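Local coordinates for protein putative Nitroreductase (Anabaena variabilis ATCC 29413, PDB 3EO7) that binds flavin mononucleotide between two nitroreductase-like halves of one chain and probably acts as an oxidoreductase, at residues A[168-173]-A[273-278]; A[419-424]-A[487-492]. All coordinates share one frame; numbering follows the deposited sequence.

Contact 1 (A[168-173]-A[273-278]); sequences AVFYRS and YFHHHT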
ATOM      1  N   ALA A 168      10.624  -1.058   6.192  1.00 14.60           N
ATOM      2  CA  ALA A 168      10.028  -2.346   6.594  1.00 15.49           C
ATOM      3  C   ALA A 168      10.990  -3.025   7.567  1.00 14.53           C
ATOM      4  O   ALA A 168      12.198  -3.135   7.264  1.00 16.60           O
ATOM      5  CB  ALA A 168       9.763  -3.287   5.357  1.00 17.09           C
ATOM      6  N   VAL A 169      10.467  -3.456   8.722  1.00 15.36           N
ATOM      7  CA  VAL A 169      11.213  -4.250   9.719  1.00 16.40           C
ATOM      8  C   VAL A 169      10.794  -5.686   9.364  1.00 16.55           C
ATOM      9  O   VAL A 169       9.673  -6.157   9.667  1.00 16.65           O
ATOM     10  CB  VAL A 169      10.868  -3.876  11.172  1.00 16.25           C
ATOM     11  CG1 VAL A 169      11.636  -4.757  12.117  1.00 16.14           C
ATOM     12  CG2 VAL A 169      11.173  -2.379  11.437  1.00 16.74           C
ATOM     13  N   PHE A 170      11.681  -6.366   8.650  1.00 15.35           N
ATOM     14  CA  PHE A 170      11.326  -7.622   7.995  1.00 17.02           C
ATOM     15  C   PHE A 170      10.735  -8.687   8.894  1.00 15.36           C
ATOM     16  O   PHE A 170       9.717  -9.297   8.545  1.00 16.53           O
ATOM     17  CB  PHE A 170      12.537  -8.202   7.276  1.00 17.92           C
ATOM     18  CG  PHE A 170      13.236  -7.213   6.373  1.00 17.12           C
ATOM     19  CD1 PHE A 170      12.558  -6.585   5.309  1.00 14.40           C
ATOM     20  CD2 PHE A 170      14.558  -6.915   6.579  1.00 18.64           C
ATOM     21  CE1 PHE A 170      13.219  -5.681   4.499  1.00 18.55           C
ATOM     22  CE2 PHE A 170      15.206  -5.999   5.765  1.00 17.20           C
ATOM     23  CZ  PHE A 170      14.525  -5.391   4.741  1.00 16.96           C
ATOM     24  N   TYR A 171      11.376  -8.898  10.035  1.00 15.95           N
ATOM     25  CA  TYR A 171      10.953  -9.975  10.916  1.00 16.17           C
ATOM     26  C   TYR A 171       9.541  -9.811  11.443  1.00 15.55           C
ATOM     27  O   TYR A 171       8.910 -10.801  11.818  1.00 15.81           O
ATOM     28  CB  TYR A 171      11.936 -10.167  12.046  1.00 15.73           C
ATOM     29  CG  TYR A 171      11.683 -11.430  12.844  1.00 15.90           C
ATOM     30  CD1 TYR A 171      11.880 -12.681  12.250  1.00 19.69           C
ATOM     31  CD2 TYR A 171      11.270 -11.381  14.155  1.00 21.79           C
ATOM     32  CE1 TYR A 171      11.662 -13.838  12.947  1.00 23.07           C
ATOM     33  CE2 TYR A 171      11.058 -12.553  14.863  1.00 21.71           C
ATOM     34  CZ  TYR A 171      11.274 -13.766  14.253  1.00 20.67           C
ATOM     35  OH  TYR A 171      11.053 -14.951  14.922  1.00 22.83           O
ATOM     36  N   ARG A 172       9.053  -8.569  11.532  1.00 14.89           N
ATOM     37  CA  ARG A 172       7.700  -8.356  12.023  1.00 15.70           C
ATOM     38  C   ARG A 172       6.682  -9.212  11.230  1.00 15.71           C
ATOM     39  O   ARG A 172       5.743  -9.769  11.822  1.00 16.19           O
ATOM     40  CB  ARG A 172       7.335  -6.877  11.972  1.00 16.49           C
ATOM     41  CG  ARG A 172       8.068  -6.034  13.001  1.00 17.66           C
ATOM     42  CD  ARG A 172       7.519  -4.624  12.909  1.00 19.60           C
ATOM     43  NE  ARG A 172       8.266  -3.745  13.775  1.00 18.20           N
ATOM     44  CZ  ARG A 172       8.166  -2.422  13.769  1.00 17.52           C
ATOM     45  NH1 ARG A 172       7.305  -1.836  12.951  1.00 18.76           N
ATOM     46  NH2 ARG A 172       8.955  -1.695  14.576  1.00 18.60           N
ATOM     47  N   SER A 173       6.882  -9.313   9.913  0.50 14.20           N
ATOM     48  CA  SER A 173       6.010 -10.122   9.054  0.50 14.89           C
ATOM     49  C   SER A 173       6.569 -11.526   8.868  0.50 15.87           C
ATOM     50  O   SER A 173       5.815 -12.494   8.901  0.50 16.75           O
ATOM     51  CB  SER A 173       5.785  -9.452   7.701  0.50 15.14           C
ATOM     52  OG  SER A 173       5.050  -8.261   7.855  0.50 12.43           O
ATOM     53  N   TYR A 273      17.769 -12.175   0.948  1.00 15.83           N
ATOM     54  CA  TYR A 273      18.473 -12.240  -0.312  1.00 16.74           C
ATOM     55  C   TYR A 273      17.742 -11.339  -1.327  1.00 17.75           C
ATOM     56  O   TYR A 273      18.346 -10.469  -1.978  1.00 14.87           O
ATOM     57  CB  TYR A 273      18.575 -13.679  -0.827  1.00 16.06           C
ATOM     58  CG  TYR A 273      19.345 -13.751  -2.137  1.00 13.58           C
ATOM     59  CD1 TYR A 273      18.701 -13.579  -3.356  1.00 15.90           C
ATOM     60  CD2 TYR A 273      20.715 -13.997  -2.148  1.00 16.03           C
ATOM     61  CE1 TYR A 273      19.398 -13.604  -4.539  1.00 13.70           C
ATOM     62  CE2 TYR A 273      21.405 -14.054  -3.332  1.00 13.16           C
ATOM     63  CZ  TYR A 273      20.740 -13.819  -4.544  1.00 16.52           C
ATOM     64  OH  TYR A 273      21.425 -13.879  -5.741  1.00 16.72           O
ATOM     65  N   PHE A 274      16.426 -11.516  -1.441  1.00 14.17           N
ATOM     66  CA  PHE A 274      15.670 -10.768  -2.438  1.00 14.42           C
ATOM     67  C   PHE A 274      15.711  -9.248  -2.198  1.00 14.59           C
ATOM     68  O   PHE A 274      15.941  -8.475  -3.149  1.00 15.09           O
ATOM     69  CB  PHE A 274      14.247 -11.290  -2.513  1.00 17.48           C
ATOM     70  CG  PHE A 274      13.442 -10.698  -3.622  1.00 15.21           C
ATOM     71  CD1 PHE A 274      13.912 -10.678  -4.922  1.00 16.51           C
ATOM     72  CD2 PHE A 274      12.163 -10.229  -3.375  1.00 18.76           C
ATOM     73  CE1 PHE A 274      13.136 -10.134  -5.961  1.00 15.98           C
ATOM     74  CE2 PHE A 274      11.376  -9.722  -4.418  1.00 19.76           C
ATOM     75  CZ  PHE A 274      11.882  -9.650  -5.701  1.00 17.28           C
ATOM     76  N   HIS A 275      15.585  -8.839  -0.952  1.00 15.75           N
ATOM     77  CA  HIS A 275      15.631  -7.409  -0.647  1.00 16.46           C
ATOM     78  C   HIS A 275      17.001  -6.828  -0.999  1.00 16.61           C
ATOM     79  O   HIS A 275      17.089  -5.763  -1.593  1.00 15.56           O
ATOM     80  CB  HIS A 275      15.316  -7.098   0.812  1.00 16.45           C
ATOM     81  CG  HIS A 275      15.245  -5.637   1.076  1.00 17.05           C
ATOM     82  ND1 HIS A 275      14.167  -4.869   0.680  1.00 16.13           N
ATOM     83  CD2 HIS A 275      16.161  -4.777   1.591  1.00 18.89           C
ATOM     84  CE1 HIS A 275      14.426  -3.597   0.954  1.00 17.05           C
ATOM     85  NE2 HIS A 275      15.612  -3.522   1.537  1.00 14.96           N
ATOM     86  N   HIS A 276      18.070  -7.550  -0.672  1.00 16.23           N
ATOM     87  CA  HIS A 276      19.400  -7.064  -0.976  1.00 15.72           C
ATOM     88  C   HIS A 276      19.811  -7.226  -2.431  1.00 16.52           C
ATOM     89  O   HIS A 276      20.837  -6.690  -2.838  1.00 17.55           O
ATOM     90  CB  HIS A 276      20.424  -7.709  -0.061  1.00 14.63           C
ATOM     91  CG  HIS A 276      20.379  -7.160   1.326  1.00 14.92           C
ATOM     92  ND1 HIS A 276      21.373  -6.337   1.831  1.00 17.82           N
ATOM     93  CD2 HIS A 276      19.437  -7.258   2.293  1.00 16.51           C
ATOM     94  CE1 HIS A 276      21.058  -5.993   3.070  1.00 16.26           C
ATOM     95  NE2 HIS A 276      19.876  -6.515   3.369  1.00 15.81           N
ATOM     96  N   HIS A 277      18.990  -7.935  -3.210  1.00 15.15           N
ATOM     97  CA  HIS A 277      19.241  -8.105  -4.625  1.00 16.50           C
ATOM     98  C   HIS A 277      18.204  -7.373  -5.499  1.00 18.61           C
ATOM     99  O   HIS A 277      17.990  -7.720  -6.662  1.00 18.92           O
ATOM    100  CB  HIS A 277      19.360  -9.576  -4.977  1.00 16.51           C
ATOM    101  CG  HIS A 277      20.617 -10.204  -4.465  1.00 13.12           C
ATOM    102  ND1 HIS A 277      20.806 -10.483  -3.126  1.00 15.99           N
ATOM    103  CD2 HIS A 277      21.749 -10.590  -5.099  1.00 16.46           C
ATOM    104  CE1 HIS A 277      22.003 -11.009  -2.958  1.00 16.07           C
ATOM    105  NE2 HIS A 277      22.592 -11.106  -4.138  1.00 12.88           N
ATOM    106  N   THR A 278      17.538  -6.384  -4.901  1.00 17.40           N
ATOM    107  CA  THR A 278      16.647  -5.496  -5.626  1.00 18.34           C
ATOM    108  C   THR A 278      17.056  -4.053  -5.352  1.00 16.25           C
ATOM    109  O   THR A 278      16.295  -3.108  -5.590  1.00 17.13           O
ATOM    110  CB  THR A 278      15.166  -5.689  -5.284  1.00 17.08           C
ATOM    111  OG1 THR A 278      14.967  -5.736  -3.868  1.00 17.50           O
ATOM    112  CG2 THR A 278      14.634  -6.987  -5.941  1.00 16.10           C
TER
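F170 meets H275 in an edge-to-face aromatic pair, the phenyl edge directed at one face of the imidazole, with ring centroids 4.9 Å apart and planes inclined at 55°. H275 leaves the helix 270-276 with its CB pointing toward the 168-173 segment, and CG stands anti to the backbone N (chi1 -175°), which carries the ring out from the helix to the phenyl group. At the base of the imidazole, H275 CG lies 3.7 Å from F170 CZ. On one branch H275 ND1 is 4.0 Å from F170 CE1, and the same nitrogen is hydrogen-bonded to the hydroxyl of Y182, a residue of the helix 181-202. On the other branch H275 CD2 makes the shortest approach, 3.6 Å to F170 CZ, and at the tip H275 NE2 and H275 CE1 are 3.9 and 4.2 Å from that same carbon. F170 CZ lies over one face of the imidazole, displaced toward its rim. The pair joins the strand-to-helix junction of the first nitroreductase-family region, where strand 162-169 of an antiparallel sheet runs into helix 170-177, to the end of a helix some hundred residues later. I232 of the neighbouring strand 229-239 also touches H275. With an alanine here, the edge of F170 would probably lose the aromatic face it points at, and the Y182 hydroxyl its ring nitrogen. Just beyond, the helix 270-276 ends, and H277 folds back so that H277 ND1 donates a 2.7 Å hydrogen bond to Y273 O, the imidazole lying against the Y273 ring.

Contact 2 (A[419-424]-A[487-492]); sequences HFLCLG and DQVNEV. With PGR (R-1,2-propanediol), chain R.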
ATOM      1  N   HIS A 419     -14.045 -19.253  -2.456  1.00 14.64           N
ATOM      2  CA  HIS A 419     -13.877 -19.779  -1.121  1.00 15.53           C
ATOM      3  C   HIS A 419     -12.558 -20.571  -1.072  1.00 16.76           C
ATOM      4  O   HIS A 419     -11.726 -20.337  -0.189  1.00 18.31           O
ATOM      5  CB  HIS A 419     -15.093 -20.651  -0.807  1.00 16.87           C
ATOM      6  CG  HIS A 419     -15.158 -21.141   0.593  1.00 14.12           C
ATOM      7  ND1 HIS A 419     -16.030 -22.145   0.970  1.00 22.46           N
ATOM      8  CD2 HIS A 419     -14.499 -20.771   1.707  1.00 19.11           C
ATOM      9  CE1 HIS A 419     -15.887 -22.377   2.263  1.00 27.59           C
ATOM     10  NE2 HIS A 419     -14.962 -21.562   2.735  1.00 16.79           N
ATOM     11  N   PHE A 420     -12.372 -21.473  -2.032  1.00 15.66           N
ATOM     12  CA  PHE A 420     -11.152 -22.270  -2.149  1.00 17.06           C
ATOM     13  C   PHE A 420      -9.927 -21.418  -2.442  1.00 18.64           C
ATOM     14  O   PHE A 420      -8.910 -21.517  -1.749  1.00 17.63           O
ATOM     15  CB  PHE A 420     -11.341 -23.325  -3.236  1.00 17.55           C
ATOM     16  CG  PHE A 420     -10.080 -24.093  -3.608  1.00 19.48           C
ATOM     17  CD1 PHE A 420      -9.616 -25.124  -2.823  1.00 28.97           C
ATOM     18  CD2 PHE A 420      -9.426 -23.812  -4.804  1.00 24.18           C
ATOM     19  CE1 PHE A 420      -8.486 -25.822  -3.197  1.00 28.04           C
ATOM     20  CE2 PHE A 420      -8.312 -24.517  -5.184  1.00 28.52           C
ATOM     21  CZ  PHE A 420      -7.848 -25.513  -4.383  1.00 24.86           C
ATOM     22  N   LEU A 421     -10.041 -20.565  -3.466  1.00 16.56           N
ATOM     23  CA  LEU A 421      -8.931 -19.737  -3.893  1.00 14.84           C
ATOM     24  C   LEU A 421      -8.353 -18.850  -2.777  1.00 15.83           C
ATOM     25  O   LEU A 421      -7.138 -18.639  -2.744  1.00 16.95           O
ATOM     26  CB  LEU A 421      -9.278 -18.877  -5.120  1.00 16.28           C
ATOM     27  CG  LEU A 421      -9.556 -19.657  -6.426  1.00 19.16           C
ATOM     28  CD1 LEU A 421     -10.113 -18.693  -7.465  1.00 17.87           C
ATOM     29  CD2 LEU A 421      -8.315 -20.412  -6.941  1.00 16.73           C
ATOM     30  N   CYS A 422      -9.215 -18.343  -1.906  1.00 15.36           N
ATOM     31  CA  CYS A 422      -8.806 -17.491  -0.789  1.00 16.14           C
ATOM     32  C   CYS A 422      -8.376 -18.324   0.431  1.00 17.49           C
ATOM     33  O   CYS A 422      -8.585 -17.930   1.581  1.00 17.28           O
ATOM     34  CB  CYS A 422      -9.942 -16.556  -0.401  1.00 14.28           C
ATOM     35  SG  CYS A 422     -10.328 -15.341  -1.688  1.00 17.37           S
ATOM     36  N   LEU A 423      -7.765 -19.468   0.169  1.00 17.98           N
ATOM     37  CA  LEU A 423      -7.291 -20.407   1.211  1.00 17.61           C
ATOM     38  C   LEU A 423      -8.389 -20.836   2.164  1.00 18.16           C
ATOM     39  O   LEU A 423      -8.181 -20.966   3.367  1.00 17.78           O
ATOM     40  CB  LEU A 423      -6.050 -19.834   1.940  1.00 18.08           C
ATOM     41  CG  LEU A 423      -4.864 -19.442   1.050  1.00 19.33           C
ATOM     42  CD1 LEU A 423      -3.631 -19.061   1.888  1.00 19.59           C
ATOM     43  CD2 LEU A 423      -4.502 -20.572   0.037  1.00 20.51           C
ATOM     44  N   GLY A 424      -9.591 -21.031   1.628  1.00 16.93           N
ATOM     45  CA  GLY A 424     -10.692 -21.521   2.419  1.00 15.46           C
ATOM     46  C   GLY A 424     -11.424 -20.508   3.252  1.00 16.84           C
ATOM     47  O   GLY A 424     -12.268 -20.872   4.063  1.00 19.72           O
ATOM     48  N   ASP A 487      -1.671 -20.010  -8.836  1.00 17.41           N
ATOM     49  CA  ASP A 487      -1.831 -20.527 -10.199  1.00 20.84           C
ATOM     50  C   ASP A 487      -3.257 -20.888 -10.510  1.00 21.80           C
ATOM     51  O   ASP A 487      -3.696 -20.734 -11.660  1.00 24.46           O
ATOM     52  CB  ASP A 487      -0.910 -21.730 -10.450  1.00 21.23           C
ATOM     53  CG  ASP A 487       0.580 -21.354 -10.481  1.00 22.23           C
ATOM     54  OD1 ASP A 487       0.908 -20.195 -10.782  1.00 21.47           O
ATOM     55  OD2 ASP A 487       1.391 -22.234 -10.176  1.00 30.04           O
ATOM     56  N   GLN A 488      -4.012 -21.292  -9.493  1.00 18.24           N
ATOM     57  CA  GLN A 488      -5.386 -21.735  -9.696  1.00 19.16           C
ATOM     58  C   GLN A 488      -6.356 -20.609  -9.993  1.00 20.07           C
ATOM     59  O   GLN A 488      -7.423 -20.829 -10.568  1.00 18.36           O
ATOM     60  CB  GLN A 488      -5.835 -22.572  -8.483  1.00 18.68           C
ATOM     61  CG  GLN A 488      -5.197 -23.982  -8.408  1.00 18.41           C
ATOM     62  CD  GLN A 488      -3.700 -23.991  -8.127  1.00 25.00           C
ATOM     63  OE1 GLN A 488      -3.190 -23.161  -7.368  1.00 22.20           O
ATOM     64  NE2 GLN A 488      -2.974 -24.920  -8.761  1.00 26.52           N
ATOM     65  N   VAL A 489      -6.013 -19.386  -9.601  1.00 18.41           N
ATOM     66  CA  VAL A 489      -6.888 -18.266  -9.853  1.00 21.02           C
ATOM     67  C   VAL A 489      -7.157 -18.086 -11.351  1.00 16.91           C
ATOM     68  O   VAL A 489      -8.313 -17.959 -11.777  1.00 19.18           O
ATOM     69  CB  VAL A 489      -6.344 -16.937  -9.273  1.00 18.66           C
ATOM     70  CG1 VAL A 489      -7.292 -15.753  -9.632  1.00 17.56           C
ATOM     71  CG2 VAL A 489      -6.140 -17.029  -7.772  1.00 21.08           C
ATOM     72  N   ASN A 490      -6.106 -18.058 -12.164  1.00 18.75           N
ATOM     73  CA  ASN A 490      -6.305 -17.760 -13.584  1.00 20.98           C
ATOM     74  C   ASN A 490      -7.227 -18.719 -14.296  1.00 21.70           C
ATOM     75  O   ASN A 490      -8.097 -18.315 -15.059  1.00 24.28           O
ATOM     76  CB  ASN A 490      -4.966 -17.704 -14.309  1.00 20.34           C
ATOM     77  CG  ASN A 490      -4.056 -16.665 -13.729  1.00 22.67           C
ATOM     78  OD1 ASN A 490      -3.640 -16.790 -12.579  1.00 24.57           O
ATOM     79  ND2 ASN A 490      -3.713 -15.644 -14.525  1.00 18.99           N
ATOM     80  N   GLU A 491      -6.986 -19.985 -13.971  0.50 26.83           N
ATOM     81  CA  GLU A 491      -7.685 -21.158 -14.475  0.50 29.75           C
ATOM     82  C   GLU A 491      -9.203 -21.048 -14.278  0.50 28.87           C
ATOM     83  O   GLU A 491      -9.986 -21.265 -15.186  0.50 29.27           O
ATOM     84  CB  GLU A 491      -7.139 -22.399 -13.732  0.50 30.16           C
ATOM     85  CG  GLU A 491      -5.626 -22.723 -13.989  0.50 32.83           C
ATOM     86  CD  GLU A 491      -5.074 -23.926 -13.182  0.50 29.89           C
ATOM     87  OE1 GLU A 491      -5.801 -24.497 -12.344  0.50 22.73           O
ATOM     88  OE2 GLU A 491      -3.882 -24.284 -13.366  0.50 30.96           O
ATOM     89  N   VAL A 492      -9.592 -20.693 -13.061  1.00 29.32           N
ATOM     90  CA  VAL A 492     -10.998 -20.532 -12.662  1.00 24.28           C
ATOM     91  C   VAL A 492     -11.668 -19.288 -13.289  1.00 23.42           C
ATOM     92  O   VAL A 492     -12.726 -19.348 -13.909  1.00 20.81           O
ATOM     93  CB  VAL A 492     -11.073 -20.420 -11.116  1.00 25.41           C
ATOM     94  CG1 VAL A 492     -12.467 -19.995 -10.653  1.00 24.10           C
ATOM     95  CG2 VAL A 492     -10.645 -21.727 -10.469  1.00 23.97           C
TER
HETATM   96  C1  PGR R 716      -0.332 -18.318 -13.316  1.00 55.58           C
HETATM   97  C2  PGR R 716      -0.930 -19.189 -14.429  1.00 56.40           C
HETATM   98  C3  PGR R 716       0.040 -20.291 -14.839  1.00 38.98           C
HETATM   99  O1  PGR R 716      -0.036 -17.002 -13.827  1.00 55.19           O
HETATM  100  O2  PGR R 716      -2.156 -19.836 -14.034  1.00 53.66           O
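L421 sets its two methyls against Q488, V489 and V492 of helix 486-493. CG stands anti to the carbonyl carbon (chi1 -66°), and both methyls reach V489, CD2 adding Q488 and CD1 adding V492. Among side chains, L421 CD2 packs 3.6 Å from Q488 CB and 4.1 Å from V489 CG2, while L421 CD1 meets V492 tip to tip, 4.2 Å from V492 CB. L421 meets the Q488 side chain at CB, and the bend at chi2 (68°) turns the amide away. Both methyls also lie on helix backbone, L421 CD2 at Q488 C (3.6 Å) and L421 CD1 at V489 CA (4.0 Å). Polar interactions lie elsewhere: a propanediol, probably from the crystallisation liquor, gives a 3.0 Å hydrogen bond from its O2 to D487 O, D487 OD1 forms a salt bridge with K18, and N490 ND2 bonds to the carbonyls of I495 and E499. The L421 backbone is hydrogen-bonded to that of F485, just before the helix. Between the two segments themselves there is no hydrogen bond, so this packing within the second nitroreductase-family region rests there on apolar contact and the burial of L421.

In the fold
The contacts follow one another along the chain: contact 1 closes before contact 2 opens. Their centres lie 27 Å apart, and their nearest atoms stay about 13 Å from each other. Contact 1 ties the end of strand 162-169, in the seven-stranded antiparallel sheet, to helix 270-276. Contact 2 joins helix 415-421, which follows strand 405-411 of the mixed sheet, to helix 486-493, between its strands 477-481 and 500-508. Contact 2 thus packs within the second family region, contact 1 between the first and a later helix. The flavin-binding residues come from both regions. Contact 1 lies away from them, whereas the L421 side chain of contact 2 is about 11 Å from the flavin mononucleotide.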